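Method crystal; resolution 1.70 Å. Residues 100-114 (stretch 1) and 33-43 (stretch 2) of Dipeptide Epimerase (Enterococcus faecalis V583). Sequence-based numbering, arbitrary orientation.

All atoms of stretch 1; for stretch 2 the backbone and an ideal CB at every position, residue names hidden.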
# COMPACT_ATOMS: atom_id res chain seq x y z
N ALA B 100 21.59 9.49 -30.51
CA ALA B 100 22.12 8.18 -30.90
C ALA B 100 23.18 8.34 -31.99
O ALA B 100 24.20 7.64 -31.98
CB ALA B 100 20.99 7.29 -31.40
N ALA B 101 22.94 9.24 -32.93
CA ALA B 101 23.87 9.45 -34.03
C ALA B 101 25.25 9.85 -33.49
O ALA B 101 26.27 9.30 -33.89
CB ALA B 101 23.33 10.52 -34.98
N ILE B 102 25.27 10.80 -32.56
CA ILE B 102 26.53 11.25 -31.97
C ILE B 102 27.15 10.15 -31.12
O ILE B 102 28.35 9.87 -31.20
CB ILE B 102 26.33 12.48 -31.05
CG1 ILE B 102 25.91 13.70 -31.88
CG2 ILE B 102 27.60 12.75 -30.26
CD1 ILE B 102 26.97 14.17 -32.88
N ASP B 103 26.34 9.51 -30.28
CA ASP B 103 26.84 8.46 -29.40
C ASP B 103 27.46 7.29 -30.17
O ASP B 103 28.57 6.87 -29.88
CB ASP B 103 25.72 7.95 -28.50
CG ASP B 103 25.27 6.57 -28.89
OD1 ASP B 103 24.32 6.45 -29.69
OD2 ASP B 103 25.88 5.59 -28.41
N ILE B 104 26.74 6.77 -31.16
CA ILE B 104 27.26 5.65 -31.95
C ILE B 104 28.62 6.00 -32.58
O ILE B 104 29.56 5.20 -32.51
CB ILE B 104 26.26 5.24 -33.04
CG1 ILE B 104 25.01 4.62 -32.38
CG2 ILE B 104 26.90 4.24 -34.01
CD1 ILE B 104 23.83 4.44 -33.32
N ALA B 105 28.72 7.18 -33.18
CA ALA B 105 29.98 7.60 -33.79
C ALA B 105 31.09 7.67 -32.74
O ALA B 105 32.24 7.35 -33.04
CB ALA B 105 29.80 8.96 -34.47
N CYS B 106 30.76 8.07 -31.52
CA CYS B 106 31.77 8.14 -30.46
C CYS B 106 32.24 6.74 -30.07
O CYS B 106 33.43 6.52 -29.85
CB CYS B 106 31.22 8.86 -29.22
SG CYS B 106 31.07 10.65 -29.45
N TYR B 107 31.31 5.79 -29.96
CA TYR B 107 31.71 4.44 -29.62
C TYR B 107 32.53 3.85 -30.77
O TYR B 107 33.45 3.08 -30.53
CB TYR B 107 30.49 3.56 -29.32
CG TYR B 107 29.99 3.70 -27.90
CD1 TYR B 107 28.95 4.58 -27.60
CD2 TYR B 107 30.57 2.99 -26.86
CE1 TYR B 107 28.49 4.74 -26.29
CE2 TYR B 107 30.13 3.13 -25.54
CZ TYR B 107 29.09 4.01 -25.27
OH TYR B 107 28.64 4.16 -23.98
N ASP B 108 32.21 4.22 -32.01
CA ASP B 108 32.97 3.71 -33.16
C ASP B 108 34.40 4.21 -33.00
O ASP B 108 35.36 3.45 -33.18
CB ASP B 108 32.36 4.21 -34.47
CG ASP B 108 33.00 3.58 -35.70
OD1 ASP B 108 33.66 2.53 -35.57
OD2 ASP B 108 32.85 4.14 -36.81
N LEU B 109 34.54 5.49 -32.63
CA LEU B 109 35.85 6.10 -32.43
C LEU B 109 36.59 5.43 -31.27
O LEU B 109 37.81 5.25 -31.33
CB LEU B 109 35.72 7.61 -32.16
CG LEU B 109 35.52 8.49 -33.40
CD1 LEU B 109 35.19 9.92 -32.98
CD2 LEU B 109 36.80 8.47 -34.26
N MET B 110 35.87 5.06 -30.22
CA MET B 110 36.51 4.38 -29.09
C MET B 110 37.13 3.07 -29.57
O MET B 110 38.27 2.74 -29.22
CB MET B 110 35.49 4.09 -27.99
CG MET B 110 35.01 5.31 -27.23
SD MET B 110 33.98 4.84 -25.82
CE MET B 110 32.61 6.03 -25.98
N GLY B 111 36.38 2.32 -30.37
CA GLY B 111 36.89 1.05 -30.87
C GLY B 111 38.09 1.26 -31.78
O GLY B 111 39.08 0.52 -31.71
N GLN B 112 38.02 2.27 -32.64
CA GLN B 112 39.11 2.55 -33.55
C GLN B 112 40.39 2.94 -32.81
O GLN B 112 41.47 2.48 -33.16
CB GLN B 112 38.69 3.63 -34.55
CG GLN B 112 37.64 3.13 -35.53
CD GLN B 112 37.29 4.13 -36.59
OE1 GLN B 112 38.16 4.70 -37.24
NE2 GLN B 112 35.99 4.35 -36.79
N LYS B 113 40.26 3.77 -31.78
CA LYS B 113 41.43 4.19 -31.00
C LYS B 113 42.02 3.03 -30.20
O LYS B 113 43.24 2.89 -30.09
CB LYS B 113 41.07 5.33 -30.06
CG LYS B 113 42.24 5.87 -29.24
CD LYS B 113 43.32 6.46 -30.15
CE LYS B 113 44.42 7.14 -29.33
NZ LYS B 113 45.52 7.66 -30.19
N ALA B 114 41.15 2.20 -29.62
CA ALA B 114 41.59 1.05 -28.83
C ALA B 114 42.00 -0.10 -29.75
O ALA B 114 42.60 -1.08 -29.30
CB ALA B 114 40.47 0.60 -27.88
N UNK B 33 23.29 10.62 -41.28
CA UNK B 33 24.52 9.89 -41.06
C UNK B 33 25.58 10.90 -40.63
O UNK B 33 25.78 11.92 -41.29
CB UNK B 33 24.95 9.12 -42.31
N UNK B 34 26.24 10.61 -39.51
CA UNK B 34 27.26 11.49 -38.97
C UNK B 34 28.64 10.87 -39.04
O UNK B 34 28.80 9.66 -38.94
CB UNK B 34 26.93 11.86 -37.52
N UNK B 35 29.63 11.73 -39.24
CA UNK B 35 31.01 11.30 -39.28
C UNK B 35 31.74 12.24 -38.34
O UNK B 35 31.80 13.45 -38.58
CB UNK B 35 31.59 11.32 -40.70
N UNK B 36 32.26 11.70 -37.24
CA UNK B 36 33.00 12.50 -36.29
C UNK B 36 34.48 12.30 -36.59
O UNK B 36 34.97 11.17 -36.57
CB UNK B 36 32.66 12.12 -34.85
N UNK B 37 35.17 13.40 -36.88
CA UNK B 37 36.59 13.35 -37.19
C UNK B 37 37.40 13.85 -36.00
O UNK B 37 37.08 14.89 -35.43
CB UNK B 37 36.90 14.18 -38.44
N UNK B 38 38.43 13.11 -35.63
CA UNK B 38 39.28 13.50 -34.52
C UNK B 38 40.49 14.25 -35.08
O UNK B 38 40.77 14.18 -36.27
CB UNK B 38 39.71 12.28 -33.70
N UNK B 39 41.18 14.98 -34.21
CA UNK B 39 42.35 15.75 -34.63
C UNK B 39 43.41 14.84 -35.26
O UNK B 39 44.09 15.24 -36.20
CB UNK B 39 42.94 16.50 -33.44
N UNK B 40 43.53 13.63 -34.73
CA UNK B 40 44.52 12.68 -35.23
C UNK B 40 44.16 12.03 -36.56
O UNK B 40 44.99 11.35 -37.18
CB UNK B 40 44.74 11.58 -34.19
N UNK B 41 42.92 12.21 -37.01
CA UNK B 41 42.53 11.64 -38.28
C UNK B 41 41.56 10.47 -38.24
O UNK B 41 41.08 10.04 -39.29
CB UNK B 41 43.80 11.19 -39.01
N UNK B 42 41.29 9.93 -37.06
CA UNK B 42 40.34 8.81 -36.96
C UNK B 42 38.93 9.36 -37.15
O UNK B 42 38.63 10.48 -36.74
CB UNK B 42 40.47 8.09 -35.62
N UNK B 43 38.07 8.57 -37.77
CA UNK B 43 36.70 9.00 -38.01
C UNK B 43 35.71 7.95 -37.51
O UNK B 43 35.91 6.75 -37.72
CB UNK B 43 36.48 9.27 -39.50

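Helix 100-114 crosses strand 33-38 at -44°, with the axes 8.2 Å apart at closest approach. In an extended strand successive CA-to-CB bonds alternate, and here 34, 36 and 38 point toward the helix while 33, 35 and 37 point away. At position 33 stretch 1 sets no constraint; the residue is Ile-33.

Position 34 points toward the helix. Its ideal CB lies 5.1 Å from Ala-105 CB and 5.2 Å from Ile-102 CD1, and the CA atoms of 34 and Ala-101 are 6.3 Å apart. The alanines leave room for a modest apolar group, and valine, isoleucine or threonine would all suit an extended backbone (phi/psi -113/147). The residue is Val-34, chi1 t: CG2 packs on Ala-101 CB at 3.8 Å and CG1 reaches Ile-102 CD1 at 4.4 Å.

Position 35 points away, leaving its character open; it is Glu-35.

At position 36 the ideal CB points toward the helix, 3.8 Å from Leu-109 CD1 and 4.3 Å from Ala-105 CB. The surroundings are apolar, favouring isoleucine, leucine, valine or methionine. Ile-36 (chi1 m, chi2 t) sends CD1 to 3.6 Å from Ala-105 CB and 3.9 Å from Cys-106 SG, while its CG2 meets Leu-109 CD1 at 3.5 Å.

Position 37 again points away: Glu-37.

Position 38 points toward the helix, but its ideal CB is 4.8 Å from Leu-109 CD2, so a small or medium residue with an apolar face would fit. Thr-38 offers CG2 to Leu-109 CD2 at 3.7 Å, and Thr-38 OG1 donates a hydrogen bond to the backbone O of position 42 at 3.0 Å, tying together the ends of the loop.

A type I turn spans 38 to 41. Position 39 is out of reach; it is Glu-39. Position 40 points toward stretch 1 with no helix atom within 5.5 Å of its ideal CB, yet Lys-113 offers a positive charge. A long acidic or polar chain could answer it. Glu-40 does: OE1 accepts from Lys-113 NZ at 2.9 Å in a salt bridge.

At position 41, phi/psi of 109/-9 would jam a CB against the preceding carbonyl O, which calls for glycine: Gly-41.

The ideal CB at 42 points toward the helix, 3.9 Å from Leu-109 CD2 and 4.4 Å from Gln-112 OE1, suiting leucine or methionine. Leu-42 puts CD1 3.9 Å from Lys-113 CA.

At position 43 CA-to-CB points away and the backbone is extended (phi/psi -129/137); stretch 1 asks little of the side chain, and a beta-branched residue such as valine, isoleucine or threonine would suit. Separately, the backbone O faces the Gln-112 amide. The residue is Val-43: its O accepts from Gln-112 NE2 at 2.6 Å, and a water bridges its N (2.9 Å from the water O) to Gln-112 OE1 (2.5 Å from the same O).

Stretch 2 33-43: IVEIETEEGLV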
# COMPACT_ATOMS: atom_id res chain seq x y z
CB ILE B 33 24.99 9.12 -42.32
CG1 ILE B 33 24.05 7.94 -42.58
CG2 ILE B 33 26.42 8.62 -42.13
CD1 ILE B 33 24.43 7.07 -43.76
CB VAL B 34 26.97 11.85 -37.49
CG1 VAL B 34 28.03 12.80 -36.96
CG2 VAL B 34 25.60 12.49 -37.38
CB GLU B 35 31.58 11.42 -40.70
CG GLU B 35 30.91 10.49 -41.70
CD GLU B 35 31.47 10.63 -43.10
OE1 GLU B 35 32.71 10.55 -43.24
OE2 GLU B 35 30.68 10.82 -44.05
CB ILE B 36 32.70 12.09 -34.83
CG1 ILE B 36 31.22 12.32 -34.53
CG2 ILE B 36 33.56 12.90 -33.88
CD1 ILE B 36 30.84 12.10 -33.08
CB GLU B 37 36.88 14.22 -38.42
CG GLU B 37 38.36 14.54 -38.62
CD GLU B 37 38.62 15.42 -39.83
OE1 GLU B 37 37.81 16.34 -40.08
OE2 GLU B 37 39.63 15.21 -40.52
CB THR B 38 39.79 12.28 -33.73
OG1 THR B 38 40.55 11.43 -34.60
CG2 THR B 38 38.61 11.50 -33.16
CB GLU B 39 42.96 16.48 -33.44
CG GLU B 39 42.13 17.65 -32.90
CD GLU B 39 42.01 18.80 -33.88
OE1 GLU B 39 42.94 18.99 -34.70
OE2 GLU B 39 41.00 19.53 -33.83
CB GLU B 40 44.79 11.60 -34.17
CG GLU B 40 43.56 10.86 -33.68
CD GLU B 40 43.84 10.01 -32.45
OE1 GLU B 40 44.51 8.96 -32.58
OE2 GLU B 40 43.41 10.40 -31.35
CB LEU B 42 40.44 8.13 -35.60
CG LEU B 42 41.75 7.41 -35.26
CD1 LEU B 42 41.66 6.82 -33.86
CD2 LEU B 42 42.03 6.32 -36.28
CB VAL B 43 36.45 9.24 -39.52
CG1 VAL B 43 34.99 9.63 -39.75
CG2 VAL B 43 37.37 10.35 -40.02
O HOH W 1 39.15 6.21 -39.03
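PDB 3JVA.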